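(S)-imine reductase (Streptomyces sp. GF3546, PDB 4OQY) reduces imines to amines with S selectivity, binding NADPH, the probable hydride donor, and belongs to a family of Rossmann-fold oxidoreductases. Local coordinates at residues B[132-137]-B[156-161]; B[232-237]-B[276-281]. All coordinates share one frame; numbering follows the deposited sequence.

Contact 1: residues B[132-137]-B[156-161]; sequences STYYSG and DYRGED
Tyr134 and Tyr135 run parallel to Asp156 and Tyr157 in the beta-alpha-beta unit that ends the Rossmann-type sheet, with Asp156 N donating to Thr133 O (2.9 Å), Tyr135 N to Asp156 O, and Arg158 N to Tyr135 O. Farther along, Gly137 N reaches Gly159 O at 3.1 Å. Gly137 and Gly159 both have positive phi angles at which a side chain would press on the preceding carbonyl, which is why glycine suits these turns.

Tyr157 swings its CG anti to the backbone N (chi1 -179°), which carries the ring along its partner segment until Tyr157 OH donates to Gly137 O at 2.7 Å, almost in line with the carbonyl. That oxygen lies at the ring's edge, in its plane, while Gly159 N sits over one face. A phenylalanine here would probably leave Gly137 O without this donor and the ring freer to turn. Ser136 likewise uses its hydroxyl as a donor, Ser136 OG to Asp161 O at 2.9 Å, and accepts from Ala165 N, tying the strand's end to the start of helix 163-192.

On the Tyr134 face, Arg158 bends at chi2 and chi3 and brings Arg158 CD to 4.0 Å from Tyr134 CD1. Arg158 NE forms a salt bridge of 3.0 Å to Asp156 OD1, met from above the carboxylate plane. Asp156 OD2 accepts a hydrogen bond from a water that also bonds Ser132 OG, itself bonded to Asn154 ND2. An acid suits this place beside a guanidinium and a donating water, with the Tyr203 hydroxyl of the second subunit also hydrogen-bonded to OD2.

Strand 132-136 thus lies between strands 113-119 and 154-157; helix 139-149 packs on Tyr135, and helix 163-192 on Tyr134.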
loop_
_atom_site.group_PDB
_atom_site.type_symbol
_atom_site.label_atom_id
_atom_site.label_comp_id
_atom_site.label_asym_id
_atom_site.label_seq_id
_atom_site.Cartn_x
_atom_site.Cartn_y
_atom_site.Cartn_z
ATOM N N SER B 132 -10.348 0.790 17.102
ATOM C CA SER B 132 -11.726 1.038 16.681
ATOM C C SER B 132 -12.318 -0.168 15.942
ATOM O O SER B 132 -11.582 -1.027 15.455
ATOM C CB SER B 132 -11.785 2.308 15.834
ATOM O OG SER B 132 -13.125 2.720 15.644
ATOM N N THR B 133 -13.648 -0.241 15.983
ATOM C CA THR B 133 -14.436 -1.267 15.332
ATOM C C THR B 133 -15.589 -0.567 14.616
ATOM O O THR B 133 -16.278 0.282 15.194
ATOM C CB THR B 133 -14.996 -2.287 16.358
ATOM O OG1 THR B 133 -13.910 -2.973 17.000
ATOM C CG2 THR B 133 -15.925 -3.337 15.703
ATOM N N TYR B 134 -15.793 -0.930 13.360
ATOM C CA TYR B 134 -17.000 -0.530 12.610
ATOM C C TYR B 134 -18.212 -1.303 13.095
ATOM O O TYR B 134 -18.134 -2.518 13.250
ATOM C CB TYR B 134 -16.833 -0.837 11.131
ATOM C CG TYR B 134 -15.608 -0.242 10.489
ATOM C CD1 TYR B 134 -15.519 1.115 10.269
ATOM C CD2 TYR B 134 -14.565 -1.043 10.059
ATOM C CE1 TYR B 134 -14.421 1.664 9.651
ATOM C CE2 TYR B 134 -13.436 -0.495 9.468
ATOM C CZ TYR B 134 -13.385 0.852 9.261
ATOM O OH TYR B 134 -12.301 1.427 8.667
ATOM N N TYR B 135 -19.343 -0.618 13.285
ATOM C CA TYR B 135 -20.588 -1.281 13.672
ATOM C C TYR B 135 -21.706 -0.870 12.742
ATOM O O TYR B 135 -21.751 0.276 12.288
ATOM C CB TYR B 135 -20.985 -0.953 15.118
ATOM C CG TYR B 135 -20.182 -1.726 16.123
ATOM C CD1 TYR B 135 -20.442 -3.067 16.367
ATOM C CD2 TYR B 135 -19.127 -1.118 16.811
ATOM C CE1 TYR B 135 -19.685 -3.777 17.280
ATOM C CE2 TYR B 135 -18.363 -1.829 17.702
ATOM C CZ TYR B 135 -18.641 -3.147 17.948
ATOM O OH TYR B 135 -17.859 -3.833 18.851
ATOM N N SER B 136 -22.579 -1.821 12.426
ATOM C CA SER B 136 -23.798 -1.522 11.696
ATOM C C SER B 136 -24.914 -2.468 12.133
ATOM O O SER B 136 -24.667 -3.562 12.639
ATOM C CB SER B 136 -23.583 -1.528 10.173
ATOM O OG SER B 136 -23.289 -2.815 9.639
ATOM N N GLY B 137 -26.146 -2.028 11.912
ATOM C CA GLY B 137 -27.314 -2.716 12.440
ATOM C C GLY B 137 -28.294 -1.737 13.053
ATOM O O GLY B 137 -28.143 -0.525 12.908
ATOM N N ASP B 156 -17.688 2.545 16.234
ATOM C CA ASP B 156 -17.928 3.551 15.232
ATOM C C ASP B 156 -19.125 3.077 14.423
ATOM O O ASP B 156 -18.976 2.218 13.567
ATOM C CB ASP B 156 -16.682 3.727 14.363
ATOM C CG ASP B 156 -16.875 4.742 13.253
ATOM O OD1 ASP B 156 -17.944 5.379 13.158
ATOM O OD2 ASP B 156 -15.938 4.917 12.453
ATOM N N TYR B 157 -20.305 3.611 14.748
ATOM C CA TYR B 157 -21.570 3.232 14.094
ATOM C C TYR B 157 -21.661 3.861 12.713
ATOM O O TYR B 157 -21.513 5.073 12.568
ATOM C CB TYR B 157 -22.785 3.653 14.931
ATOM C CG TYR B 157 -24.125 3.262 14.314
ATOM C CD1 TYR B 157 -24.620 1.972 14.458
ATOM C CD2 TYR B 157 -24.907 4.193 13.626
ATOM C CE1 TYR B 157 -25.840 1.599 13.904
ATOM C CE2 TYR B 157 -26.135 3.830 13.072
ATOM C CZ TYR B 157 -26.599 2.529 13.225
ATOM O OH TYR B 157 -27.810 2.137 12.691
ATOM N N ARG B 158 -21.886 3.020 11.705
ATOM C CA ARG B 158 -21.804 3.427 10.302
ATOM C C ARG B 158 -23.157 3.443 9.583
ATOM O O ARG B 158 -23.230 3.942 8.468
ATOM C CB ARG B 158 -20.835 2.519 9.520
ATOM C CG ARG B 158 -19.397 2.447 10.024
ATOM C CD ARG B 158 -18.560 3.633 9.567
ATOM N NE ARG B 158 -18.820 4.841 10.308
ATOM C CZ ARG B 158 -19.029 6.047 9.796
ATOM N NH1 ARG B 158 -18.965 6.300 8.496
ATOM N NH2 ARG B 158 -19.265 7.035 10.627
ATOM N N GLY B 159 -24.207 2.893 10.195
ATOM C CA GLY B 159 -25.550 2.917 9.594
ATOM C C GLY B 159 -26.387 1.693 9.896
ATOM O O GLY B 159 -25.943 0.788 10.578
ATOM N N GLU B 160 -27.605 1.656 9.362
ATOM C CA GLU B 160 -28.568 0.599 9.712
ATOM C C GLU B 160 -28.268 -0.740 9.056
ATOM O O GLU B 160 -28.382 -1.794 9.678
ATOM C CB GLU B 160 -29.998 1.046 9.379
ATOM C CG GLU B 160 -30.623 1.931 10.451
ATOM C CD GLU B 160 -31.391 1.147 11.512
ATOM O OE1 GLU B 160 -31.839 0.012 11.207
ATOM O OE2 GLU B 160 -31.569 1.665 12.647
ATOM N N ASP B 161 -27.918 -0.703 7.781
ATOM C CA ASP B 161 -27.765 -1.934 7.052
ATOM C C ASP B 161 -26.657 -2.789 7.661
ATOM O O ASP B 161 -25.525 -2.332 7.910
ATOM C CB ASP B 161 -27.521 -1.712 5.572
ATOM C CG ASP B 161 -27.547 -3.020 4.807
ATOM O OD1 ASP B 161 -28.654 -3.455 4.435
ATOM O OD2 ASP B 161 -26.475 -3.626 4.627
HETATM O O HOH W 1 -13.606 3.789 13.144
#

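Contact 2: residues B[232-237]-B[276-281]; sequences DRLAMG and NSFSSL
Leu234 and Phe278 form the tight half of this contact in the helical C-terminal domain, where the start of helix 234-251 meets the loop leading to helix 281-285. Arg233 holds the N-cap position, and the first helical N-H, Leu234 N, is taken by Asn276 O at 2.9 Å.

The Phe278 ring slots against the first turn of the helix. Arg233 C and Leu234 N lie over one face, and Gly237 CA approaches Phe278 CE1 to 3.5 Å at the edge, near the ring plane. A CB on Gly237 would collide with CE1, so glycine is the residue that lets an aromatic ring come this close. Leu234, its CG anti to the backbone N (chi1 179°), carries Leu234 CD1 to 3.9 Å from Leu281 CG. Both leucines are buried and also touch Phe265 of helix 256-270, a fitting place for branched apolar chains. From the second subunit, the ring of Trp177 meets that of Phe278, and Leu181 packs on Leu281, so this core extends into the dimer interface.

The other half is polar and more open to solvent. Asp232 follows closely on the unmodelled residues 219-230, and its carboxylate slides past the Phe278 ring so that Asp232 OD1 accepts from Phe278 N at 3.1 Å, a straight bond (168° at the hydrogen) that comes from above the carboxylate plane. Asn276 turns its side chain away and is exposed. Arg233 starts out away from residues 276-281, and its NE forms a salt bridge with Glu275, the residue just before Asn276.

Small serines suit the turn that follows: the OG atoms of Ser277 and Ser279 share a hydrogen bond, and Ser277 O accepts twice from Ser280, from Ser280 N at 3.0 Å and from Ser280 OG at 2.8 Å.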
loop_
_atom_site.group_PDB
_atom_site.type_symbol
_atom_site.label_atom_id
_atom_site.label_comp_id
_atom_site.label_asym_id
_atom_site.label_seq_id
_atom_site.Cartn_x
_atom_site.Cartn_y
_atom_site.Cartn_z
ATOM N N ASP B 232 -1.021 15.623 -11.929
ATOM C CA ASP B 232 -2.267 14.889 -11.716
ATOM C C ASP B 232 -2.811 14.470 -13.083
ATOM O O ASP B 232 -3.999 14.669 -13.360
ATOM C CB ASP B 232 -3.310 15.729 -10.976
ATOM C CG ASP B 232 -4.510 14.908 -10.557
ATOM O OD1 ASP B 232 -4.348 13.699 -10.282
ATOM O OD2 ASP B 232 -5.617 15.470 -10.503
ATOM N N ARG B 233 -1.929 13.938 -13.935
ATOM C CA ARG B 233 -2.330 13.440 -15.260
ATOM C C ARG B 233 -2.193 11.931 -15.293
ATOM O O ARG B 233 -1.105 11.385 -15.066
ATOM C CB ARG B 233 -1.484 14.028 -16.401
ATOM C CG ARG B 233 -1.943 15.406 -16.881
ATOM C CD ARG B 233 -1.087 15.993 -18.012
ATOM N NE ARG B 233 -1.137 15.199 -19.249
ATOM C CZ ARG B 233 -0.113 14.539 -19.809
ATOM N NH1 ARG B 233 1.110 14.539 -19.275
ATOM N NH2 ARG B 233 -0.317 13.869 -20.938
ATOM N N LEU B 234 -3.292 11.254 -15.604
ATOM C CA LEU B 234 -3.277 9.793 -15.728
ATOM C C LEU B 234 -2.158 9.270 -16.642
ATOM O O LEU B 234 -1.539 8.256 -16.323
ATOM C CB LEU B 234 -4.628 9.278 -16.221
ATOM C CG LEU B 234 -4.680 7.763 -16.408
ATOM C CD1 LEU B 234 -4.613 7.073 -15.065
ATOM C CD2 LEU B 234 -5.940 7.348 -17.129
ATOM N N ALA B 235 -1.919 9.945 -17.766
ATOM C CA ALA B 235 -0.856 9.559 -18.709
ATOM C C ALA B 235 0.531 9.413 -18.084
ATOM O O ALA B 235 1.296 8.527 -18.451
ATOM C CB ALA B 235 -0.789 10.551 -19.849
ATOM N N MET B 236 0.860 10.311 -17.152
ATOM C CA MET B 236 2.138 10.229 -16.472
ATOM C C MET B 236 2.197 9.005 -15.572
ATOM O O MET B 236 3.224 8.312 -15.503
ATOM C CB MET B 236 2.400 11.534 -15.688
ATOM C CG MET B 236 2.397 12.781 -16.580
ATOM S SD MET B 236 3.845 13.059 -17.671
ATOM C CE MET B 236 3.576 12.055 -19.140
ATOM N N GLY B 237 1.099 8.740 -14.874
ATOM C CA GLY B 237 0.980 7.538 -14.065
ATOM C C GLY B 237 1.124 6.285 -14.901
ATOM O O GLY B 237 1.843 5.368 -14.531
ATOM N N ASN B 276 -6.907 13.411 -17.698
ATOM C CA ASN B 276 -7.642 13.620 -16.478
ATOM C C ASN B 276 -6.836 13.265 -15.259
ATOM O O ASN B 276 -5.755 12.698 -15.346
ATOM C CB ASN B 276 -8.928 12.814 -16.520
ATOM C CG ASN B 276 -9.864 13.302 -17.602
ATOM O OD1 ASN B 276 -9.889 12.754 -18.707
ATOM N ND2 ASN B 276 -10.617 14.348 -17.306
ATOM N N SER B 277 -7.412 13.591 -14.114
ATOM C CA SER B 277 -6.838 13.271 -12.816
ATOM C C SER B 277 -6.769 11.762 -12.575
ATOM O O SER B 277 -7.515 10.985 -13.198
ATOM C CB SER B 277 -7.677 13.960 -11.729
ATOM O OG SER B 277 -7.791 13.186 -10.555
ATOM N N PHE B 278 -5.865 11.354 -11.680
ATOM C CA PHE B 278 -5.726 9.952 -11.279
ATOM C C PHE B 278 -6.973 9.377 -10.718
ATOM O O PHE B 278 -7.219 8.193 -10.839
ATOM C CB PHE B 278 -4.638 9.797 -10.215
ATOM C CG PHE B 278 -3.296 9.909 -10.787
ATOM C CD1 PHE B 278 -2.870 8.971 -11.683
ATOM C CD2 PHE B 278 -2.490 10.984 -10.500
ATOM C CE1 PHE B 278 -1.632 9.081 -12.259
ATOM C CE2 PHE B 278 -1.240 11.106 -11.083
ATOM C CZ PHE B 278 -0.812 10.151 -11.965
ATOM N N SER B 279 -7.752 10.223 -10.076
ATOM C CA SER B 279 -8.949 9.765 -9.458
ATOM C C SER B 279 -9.971 9.285 -10.493
ATOM O O SER B 279 -10.927 8.637 -10.115
ATOM C CB SER B 279 -9.569 10.864 -8.626
ATOM O OG SER B 279 -10.029 11.912 -9.440
ATOM N N SER B 280 -9.781 9.618 -11.774
ATOM C CA SER B 280 -10.643 9.081 -12.844
ATOM C C SER B 280 -10.619 7.540 -12.841
ATOM O O SER B 280 -11.531 6.880 -13.372
ATOM C CB SER B 280 -10.233 9.657 -14.209
ATOM O OG SER B 280 -8.992 9.143 -14.653
ATOM N N LEU B 281 -9.596 6.964 -12.206
ATOM C CA LEU B 281 -9.499 5.518 -12.077
ATOM C C LEU B 281 -10.639 4.914 -11.252
ATOM O O LEU B 281 -10.965 3.753 -11.431
ATOM C CB LEU B 281 -8.133 5.101 -11.522
ATOM C CG LEU B 281 -6.966 5.299 -12.499
ATOM C CD1 LEU B 281 -5.625 5.168 -11.796
ATOM C CD2 LEU B 281 -7.078 4.337 -13.666
#

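Overall arrangement
Both segments of contact 1 precede those of contact 2 along the chain, so the two follow in series. Their centres are 33 Å apart, their nearest atoms about 20 Å, and they do not touch. Contact 1 belongs to the mixed sheet of the N-terminal NADPH-binding domain, contact 2 to the all-helical C-terminal domain. The long helix 163-192, which begins just after contact 1, leads the chain from one to the other. The second subunit touches both domains of this chain: its helical C-terminal residues lie against the sheet domain at contact 1 (199-207) and against the C-terminal domain at contact 2 (177-184), consistent with an interlocked dimer.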